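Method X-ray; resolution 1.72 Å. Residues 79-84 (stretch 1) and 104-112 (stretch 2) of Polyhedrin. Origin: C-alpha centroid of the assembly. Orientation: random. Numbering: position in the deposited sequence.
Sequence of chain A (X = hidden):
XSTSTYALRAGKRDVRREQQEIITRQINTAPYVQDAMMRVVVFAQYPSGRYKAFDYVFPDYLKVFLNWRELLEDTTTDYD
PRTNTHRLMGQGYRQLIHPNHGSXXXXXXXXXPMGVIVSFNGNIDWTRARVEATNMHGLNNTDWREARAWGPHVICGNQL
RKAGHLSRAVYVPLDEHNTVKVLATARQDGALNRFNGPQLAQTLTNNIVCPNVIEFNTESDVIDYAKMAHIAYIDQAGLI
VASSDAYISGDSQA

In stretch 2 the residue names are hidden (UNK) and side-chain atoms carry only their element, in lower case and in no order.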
# COMPACT_ATOMS: atom_id res chain seq x y z
N TYR A 79 10.49 7.39 6.20
CA TYR A 79 10.65 8.25 7.35
C TYR A 79 12.12 8.24 7.72
O TYR A 79 12.71 7.17 7.87
CB TYR A 79 9.80 7.78 8.52
CG TYR A 79 10.12 8.49 9.81
CD1 TYR A 79 9.74 9.82 10.01
CD2 TYR A 79 10.80 7.85 10.84
CE1 TYR A 79 10.04 10.49 11.19
CE2 TYR A 79 11.10 8.51 12.02
CZ TYR A 79 10.71 9.83 12.19
OH TYR A 79 11.00 10.48 13.36
N ASP A 80 12.71 9.42 7.85
CA ASP A 80 14.12 9.57 8.14
C ASP A 80 14.31 10.24 9.50
O ASP A 80 14.13 11.45 9.64
CB ASP A 80 14.81 10.39 7.04
CG ASP A 80 16.28 10.67 7.34
OD1 ASP A 80 16.80 10.02 8.26
OD2 ASP A 80 16.91 11.52 6.67
N PRO A 81 14.68 9.45 10.52
CA PRO A 81 14.86 9.98 11.88
C PRO A 81 15.98 11.02 11.97
O PRO A 81 15.93 11.88 12.86
CB PRO A 81 15.25 8.75 12.70
CG PRO A 81 14.96 7.57 11.87
CD PRO A 81 14.91 7.99 10.45
N ARG A 82 16.97 10.95 11.10
CA ARG A 82 18.07 11.91 11.15
C ARG A 82 17.58 13.33 10.88
O ARG A 82 18.13 14.30 11.42
CB ARG A 82 19.15 11.57 10.11
CG ARG A 82 20.20 12.69 9.95
CD ARG A 82 21.08 12.54 8.69
NE ARG A 82 22.25 13.43 8.75
CZ ARG A 82 23.06 13.70 7.73
NH1 ARG A 82 22.83 13.15 6.55
NH2 ARG A 82 24.10 14.52 7.89
N THR A 83 16.55 13.43 10.05
CA THR A 83 16.17 14.69 9.42
C THR A 83 14.79 15.17 9.88
O THR A 83 13.77 14.71 9.37
CB THR A 83 16.11 14.50 7.88
OG1 THR A 83 17.41 14.16 7.37
CG2 THR A 83 15.59 15.77 7.19
N ASN A 84 14.77 16.07 10.86
CA ASN A 84 13.52 16.69 11.29
C ASN A 84 13.13 17.74 10.26
O ASN A 84 13.82 18.73 10.10
CB ASN A 84 13.69 17.32 12.67
CG ASN A 84 12.41 17.95 13.19
OD1 ASN A 84 11.57 18.43 12.42
ND2 ASN A 84 12.25 17.96 14.50
N UNK A 104 20.88 19.93 2.63
CA UNK A 104 21.62 18.80 3.16
C UNK A 104 23.00 19.21 3.64
O UNK A 104 23.57 20.18 3.15
N UNK A 105 23.54 18.47 4.60
CA UNK A 105 24.85 18.78 5.15
C UNK A 105 26.00 18.27 4.28
O UNK A 105 27.16 18.62 4.51
c UNK A 105 24.04 18.90 7.56
o UNK A 105 23.78 19.05 9.91
c UNK A 105 24.97 18.21 6.56
o UNK A 105 24.64 17.20 9.11
c UNK A 105 24.16 18.34 8.96
N UNK A 106 25.69 17.43 3.29
CA UNK A 106 26.73 16.92 2.39
C UNK A 106 26.17 16.65 0.99
O UNK A 106 24.99 16.35 0.85
o UNK A 106 24.35 14.07 4.22
o UNK A 106 26.03 14.81 5.39
c UNK A 106 25.53 14.45 4.31
c UNK A 106 26.41 14.45 3.06
c UNK A 106 27.36 15.65 2.97
N UNK A 107 27.02 16.74 -0.04
CA UNK A 107 26.52 16.45 -1.39
C UNK A 107 25.95 15.04 -1.55
O UNK A 107 24.94 14.85 -2.23
c UNK A 107 28.37 17.34 -0.07
c UNK A 107 27.76 16.64 -2.27
c UNK A 107 28.56 17.71 -1.53
N UNK A 108 26.59 14.05 -0.93
CA UNK A 108 26.15 12.66 -1.03
C UNK A 108 25.92 12.13 0.38
O UNK A 108 26.86 11.88 1.12
c UNK A 108 26.31 8.12 -1.23
o UNK A 108 25.37 6.49 -2.73
c UNK A 108 25.82 7.77 -2.48
c UNK A 108 25.77 8.71 -3.50
c UNK A 108 26.21 10.01 -3.25
c UNK A 108 26.76 9.41 -1.00
c UNK A 108 27.19 11.80 -1.75
c UNK A 108 26.72 10.38 -2.01
N UNK A 109 24.65 12.00 0.75
CA UNK A 109 24.30 11.39 2.02
C UNK A 109 24.77 9.96 1.96
O UNK A 109 24.30 9.20 1.12
o UNK A 109 21.48 11.75 4.18
c UNK A 109 22.77 11.46 2.22
c UNK A 109 22.35 11.07 3.61
o UNK A 109 22.91 10.08 4.14
N UNK A 110 25.72 9.58 2.81
CA UNK A 110 26.42 8.30 2.63
C UNK A 110 25.55 7.10 2.98
O UNK A 110 25.94 5.95 2.78
c UNK A 110 27.75 8.24 3.42
o UNK A 110 27.51 8.49 4.80
c UNK A 110 28.74 9.29 2.87
N UNK A 111 24.35 7.38 3.49
CA UNK A 111 23.34 6.36 3.69
C UNK A 111 22.65 5.97 2.39
O UNK A 111 21.88 5.01 2.35
n UNK A 111 19.72 10.74 6.17
c UNK A 111 22.77 7.09 6.08
c UNK A 111 22.27 6.86 4.67
n UNK A 111 19.33 9.07 7.69
n UNK A 111 21.19 8.98 6.35
c UNK A 111 20.08 9.60 6.73
c UNK A 111 21.66 7.72 6.92
N UNK A 112 22.87 6.72 1.31
CA UNK A 112 22.20 6.37 0.06
C UNK A 112 22.98 5.24 -0.63
O UNK A 112 24.21 5.27 -0.66
c UNK A 112 22.07 7.59 -0.87
c UNK A 112 21.19 6.40 -4.36
c UNK A 112 19.81 6.49 -4.34
c UNK A 112 21.91 6.76 -3.25
c UNK A 112 21.27 7.23 -2.10
o UNK A 112 19.08 6.14 -5.45
c UNK A 112 19.89 7.31 -2.10
c UNK A 112 19.16 6.95 -3.22

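Position 104 has backbone atoms and nothing beyond CA. It touches nothing on stretch 1, although its CA is the nearest of stretch 2 to that of Thr83. It is Gly104.

Position 105 carries three carbons in an unbranched chain, the third bearing two oxygens. CA-to-CB points toward stretch 1, and one oxygen lies 3.0 Å from Arg82 NH2. A carboxylate on a chain of this length makes it Glu105. The contact is a salt bridge, but its hydrogen bond is weak, with an angle of 124° at the hydrogen.

Position 106 has the same make-up: three carbons, with two oxygens on the third. CA-to-CB points sideways, yet the end of the side chain comes nearer to stretch 1. One oxygen lies 2.9 Å from Arg82 NH1, and the other 3.2 Å from Arg82 NH2. This is Glu106. Its chi1 is p and its chi2 is m, so the chain is folded rather than extended. Both oxygens accept from one guanidinium, OE2 from Arg82 NH1 and OE1 from Arg82 NH2. Both bonds are close to straight.

Position 107 has three carbons that close a ring onto the backbone N. It is out of reach of stretch 1. It is Pro107.

Position 108 has one carbon, then a six-carbon ring bearing one oxygen. It makes no contact with stretch 1. It is Tyr108. Its OH donates to the backbone O of position 112, at 2.7 Å.

Position 109 has two carbons, the second carrying two oxygens. One oxygen is 3.1 Å from Arg82 NH1, a salt bridge. The short acid is Asp109. It is buried, and it begins a type I turn that runs to position 112.

Position 110 has one carbon that carries an oxygen and a second carbon. The closest approach of this side chain to stretch 1 is 6.8 Å, from its oxygen to Arg82 NH1, so it makes no contact. The branching gives Thr110.

Position 111 has three carbons, a nitrogen, and then a carbon with two more nitrogens. Two of these nitrogens meet the carboxylate of Asp80. The residue is Arg111. NH1 donates to Asp80 OD1 at 2.8 Å, and NH2 donates to Asp80 OD2 at 3.0 Å. Within its own stretch, NE donates to Asp109 OD1 at 3.0 Å, and NH2 to Asp109 OD2 at 2.8 Å.

Position 112 has one carbon and a six-carbon ring bearing an oxygen. It is out of reach of stretch 1. It is Tyr112. Its N closes the turn on Asp109 O, at 2.9 Å.

The contact is mainly electrostatic. The extended side chain of Arg82 reaches three acids of stretch 2, while Arg111 joins Asp80 to Asp109. Asp80 also holds its own turn, accepting from Arg82 N at OD1 (3.0 Å) and from Thr83 OG1 at OD2 (2.8 Å). Arg82 CD lies over one face of the Arg111 guanidinium, 3.4 Å from Arg111 NH2. Two like charges come close, with Arg82 NH1 4.0 Å from Arg111 NH2. Asp109 OD2 contacts both of these nitrogens, and its negative charge offsets their repulsion.

Stretch 2 (104-112) GEEPYDTRY
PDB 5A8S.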